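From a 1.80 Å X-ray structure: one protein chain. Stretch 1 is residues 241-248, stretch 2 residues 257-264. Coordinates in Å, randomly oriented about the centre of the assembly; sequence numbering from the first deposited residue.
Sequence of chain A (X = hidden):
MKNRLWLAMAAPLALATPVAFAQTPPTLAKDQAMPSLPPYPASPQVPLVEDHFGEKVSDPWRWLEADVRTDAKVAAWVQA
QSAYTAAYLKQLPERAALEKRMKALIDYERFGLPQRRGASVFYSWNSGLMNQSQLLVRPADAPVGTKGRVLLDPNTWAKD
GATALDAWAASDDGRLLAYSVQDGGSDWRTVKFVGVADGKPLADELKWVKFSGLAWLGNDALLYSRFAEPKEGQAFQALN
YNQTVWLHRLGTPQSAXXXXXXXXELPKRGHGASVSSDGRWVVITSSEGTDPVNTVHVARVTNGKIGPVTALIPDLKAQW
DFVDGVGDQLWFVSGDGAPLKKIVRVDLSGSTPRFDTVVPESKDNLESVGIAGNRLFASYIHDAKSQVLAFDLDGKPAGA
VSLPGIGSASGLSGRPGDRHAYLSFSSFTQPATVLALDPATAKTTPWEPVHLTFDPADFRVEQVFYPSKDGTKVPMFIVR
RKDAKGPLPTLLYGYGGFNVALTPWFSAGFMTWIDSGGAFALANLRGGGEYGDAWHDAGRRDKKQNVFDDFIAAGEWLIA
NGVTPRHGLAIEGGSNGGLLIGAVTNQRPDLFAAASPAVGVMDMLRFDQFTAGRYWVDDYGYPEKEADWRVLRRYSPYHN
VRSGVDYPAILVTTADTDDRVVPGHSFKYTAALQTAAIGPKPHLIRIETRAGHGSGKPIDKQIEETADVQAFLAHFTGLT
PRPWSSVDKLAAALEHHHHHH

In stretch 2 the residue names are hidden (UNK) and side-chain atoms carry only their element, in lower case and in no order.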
# COMPACT_ATOMS: atom_id res chain seq x y z
N TYR A 241 27.23 -2.15 13.99
CA TYR A 241 27.73 -1.07 14.87
C TYR A 241 28.68 -0.07 14.21
O TYR A 241 29.45 -0.39 13.31
CB TYR A 241 28.41 -1.63 16.15
CG TYR A 241 27.53 -2.59 16.93
CD1 TYR A 241 26.16 -2.38 17.05
CD2 TYR A 241 28.07 -3.73 17.53
CE1 TYR A 241 25.33 -3.28 17.76
CE2 TYR A 241 27.26 -4.63 18.23
CZ TYR A 241 25.88 -4.39 18.33
OH TYR A 241 25.07 -5.25 19.00
N ASN A 242 28.66 1.14 14.74
CA ASN A 242 29.62 2.17 14.38
C ASN A 242 29.57 2.61 12.92
O ASN A 242 30.59 2.91 12.30
CB ASN A 242 31.03 1.74 14.80
CG ASN A 242 31.18 1.76 16.31
OD1 ASN A 242 30.98 2.80 16.94
ND2 ASN A 242 31.55 0.64 16.87
N GLN A 243 28.36 2.69 12.39
CA GLN A 243 28.20 3.25 11.07
C GLN A 243 28.79 4.68 11.01
O GLN A 243 28.65 5.50 11.94
CB GLN A 243 26.72 3.28 10.70
CG GLN A 243 26.51 3.74 9.25
CD GLN A 243 25.04 3.69 8.79
OE1 GLN A 243 24.14 4.13 9.53
NE2 GLN A 243 24.81 3.12 7.59
N THR A 244 29.50 4.98 9.94
CA THR A 244 30.16 6.30 9.79
C THR A 244 29.91 6.92 8.41
O THR A 244 29.74 6.21 7.45
CB THR A 244 31.67 6.22 10.10
OG1 THR A 244 32.28 5.23 9.28
CG2 THR A 244 31.90 5.71 11.48
N VAL A 245 29.81 8.24 8.37
CA VAL A 245 29.60 9.00 7.14
C VAL A 245 30.98 9.45 6.65
O VAL A 245 31.76 9.95 7.45
CB VAL A 245 28.70 10.21 7.39
CG1 VAL A 245 28.48 11.00 6.07
CG2 VAL A 245 27.40 9.78 7.94
N TRP A 246 31.28 9.17 5.38
CA TRP A 246 32.51 9.53 4.67
C TRP A 246 32.23 10.29 3.38
O TRP A 246 31.10 10.23 2.84
CB TRP A 246 33.29 8.28 4.31
CG TRP A 246 33.76 7.48 5.45
CD1 TRP A 246 33.00 6.71 6.32
CD2 TRP A 246 35.12 7.34 5.89
NE1 TRP A 246 33.82 6.11 7.25
CE2 TRP A 246 35.12 6.45 6.99
CE3 TRP A 246 36.36 7.87 5.43
CZ2 TRP A 246 36.29 6.10 7.67
CZ3 TRP A 246 37.51 7.52 6.09
CH2 TRP A 246 37.48 6.64 7.21
N LEU A 247 33.27 10.94 2.86
CA LEU A 247 33.23 11.71 1.62
C LEU A 247 34.22 11.04 0.68
O LEU A 247 35.41 10.90 0.98
CB LEU A 247 33.60 13.17 1.83
CG LEU A 247 33.59 14.09 0.60
CD1 LEU A 247 32.14 14.26 0.14
CD2 LEU A 247 34.23 15.42 0.91
N HIS A 248 33.72 10.65 -0.48
CA HIS A 248 34.57 10.14 -1.53
C HIS A 248 34.80 11.21 -2.61
O HIS A 248 33.83 11.73 -3.19
CB HIS A 248 33.98 8.90 -2.20
CG HIS A 248 34.80 8.40 -3.34
ND1 HIS A 248 36.08 7.93 -3.16
CD2 HIS A 248 34.56 8.34 -4.68
CE1 HIS A 248 36.58 7.56 -4.33
NE2 HIS A 248 35.68 7.82 -5.27
N UNK A 257 39.44 8.48 1.15
CA UNK A 257 38.22 9.13 1.61
C UNK A 257 38.42 9.78 2.96
O UNK A 257 39.24 9.35 3.77
c UNK A 257 37.04 8.11 1.67
o UNK A 257 37.18 8.03 -0.77
c UNK A 257 36.54 7.69 0.29
o UNK A 257 35.51 6.99 0.16
N UNK A 258 37.59 10.78 3.22
CA UNK A 258 37.67 11.63 4.39
C UNK A 258 36.45 11.31 5.32
O UNK A 258 35.34 11.39 4.86
n UNK A 258 36.45 16.41 4.58
o UNK A 258 38.22 15.79 3.29
c UNK A 258 37.42 15.55 4.20
c UNK A 258 37.48 14.20 4.90
c UNK A 258 37.56 13.05 3.87
N UNK A 259 36.67 11.01 6.60
CA UNK A 259 35.59 10.80 7.56
C UNK A 259 34.83 12.11 7.82
O UNK A 259 35.43 13.16 7.92
c UNK A 259 37.71 10.65 8.64
c UNK A 259 38.00 10.90 7.22
c UNK A 259 36.31 10.34 8.82
N UNK A 260 33.50 12.04 7.87
CA UNK A 260 32.67 13.23 8.09
C UNK A 260 31.96 13.20 9.41
O UNK A 260 31.93 14.21 10.12
c UNK A 260 31.64 13.37 6.96
c UNK A 260 30.69 14.55 7.22
c UNK A 260 32.36 13.60 5.65
N UNK A 261 31.38 12.04 9.77
CA UNK A 261 30.61 11.95 11.01
C UNK A 261 30.55 10.54 11.56
O UNK A 261 30.34 9.57 10.82
c UNK A 261 27.07 13.13 14.42
c UNK A 261 26.64 12.16 13.60
c UNK A 261 28.83 13.69 12.94
c UNK A 261 27.31 11.90 12.42
c UNK A 261 28.42 12.68 12.07
c UNK A 261 28.19 13.90 14.09
c UNK A 261 29.17 12.42 10.79
N UNK A 262 30.71 10.47 12.88
CA UNK A 262 30.54 9.26 13.65
C UNK A 262 30.06 9.60 15.06
O UNK A 262 30.26 10.73 15.51
c UNK A 262 31.85 8.50 13.73
N UNK A 263 29.47 8.62 15.75
CA UNK A 263 29.14 8.73 17.18
C UNK A 263 29.80 7.61 17.96
O UNK A 263 29.19 6.58 18.21
o UNK A 263 26.99 7.59 16.76
c UNK A 263 26.96 9.95 16.93
c UNK A 263 27.61 8.69 17.45
N UNK A 264 31.04 7.82 18.37
CA UNK A 264 31.84 6.75 18.99
C UNK A 264 31.42 6.31 20.43
O UNK A 264 32.01 5.35 20.95
c UNK A 264 33.10 8.80 18.98
c UNK A 264 33.26 7.33 18.97
c UNK A 264 31.80 9.10 18.25
O HOH W 1 29.13 6.02 14.50

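Position 257 has four side-chain atoms: two carbons, the second carrying two oxygens. One oxygen lies 2.6 Å from ND1 of His-248, near the plane of that ring. A short carboxylate fits these atoms, and the residue is Asp-257. The 2.6 Å contact is a hydrogen bond from His-248 ND1 to Asp-257 OD1, nearly straight at 169°. The CB of Asp-257 also sits 3.3 Å from the backbone O of Leu-247.

Position 258 has three carbons in a row, the third carrying one oxygen and one nitrogen. Its side-chain nitrogen comes 4.4 Å from CD2 of Leu-247, a loose contact. This is an extended chain ending in an amide, so the residue is Gln-258. The backbone does more. Leu-247 N donates to Gln-258 O at 2.9 Å, and Gln-258 N donates to Leu-247 O at 3.1 Å.

Position 259 has three carbons that close a ring onto the backbone N. That N has no hydrogen to give. Its CB lies over the face of the Trp-246 six-membered ring, 4.0 Å from the centroid and 8° off the normal, a CH-pi contact. The ring carbon bonded to the backbone N is 3.6 Å from CZ3 of Trp-246. The residue is Pro-259. The pair is a non-hydrogen-bonded one, so the missing N-H of this tertiary amide costs the ladder nothing here.

Position 260 has three carbons, one carrying the other two. The branch is at CB. CB is 4.0 Å from CG1 of Val-245, and one of the two branch carbons is 4.0 Å from CB of Leu-247. The CA-to-CB bond points toward stretch 1. The residue is Val-260. Val-260 N donates to Val-245 O at 2.8 Å.

Position 261 has one carbon followed by a ring of six carbons, with no heteroatom. Its CB is 4.1 Å from CB of Val-245, but the ring leads away from stretch 1. It is Phe-261. Val-245 N donates to Phe-261 O at 2.8 Å, and Phe-261 N returns a bond to Val-245 O at 3.1 Å.

Position 262 has a single side-chain carbon, 3.6 Å from CG2 of Thr-244. It is Ala-262.

Position 263 has one carbon carrying one oxygen and one carbon. Its side chain makes no close contact with stretch 1. It is Thr-263. A water bridges instead, accepting from Thr-263 N at 2.9 Å and donating to Gln-243 O at 2.7 Å.

Position 264 again has three carbons in a ring closed onto N. It makes no contact with stretch 1. It is Pro-264.

The contact is an antiparallel pairing of strands with a beta bulge. The register shifts by one between Val-245 and Trp-246, and Val-245 O accepts from both Val-260 N and Phe-261 N. Trp-246 and Pro-259 pack on one face of the sheet; Val-245, Leu-247, Gln-258 and Phe-261 point to the other. Trp-246 NE1 also donates to Thr-244 OG1 at 2.7 Å, which helps hold the indole. The His-248 to Asp-257 bond joins side chains at one end, and the water links backbones near the other.

Stretch 2, residues 257-264: DQPVFATP
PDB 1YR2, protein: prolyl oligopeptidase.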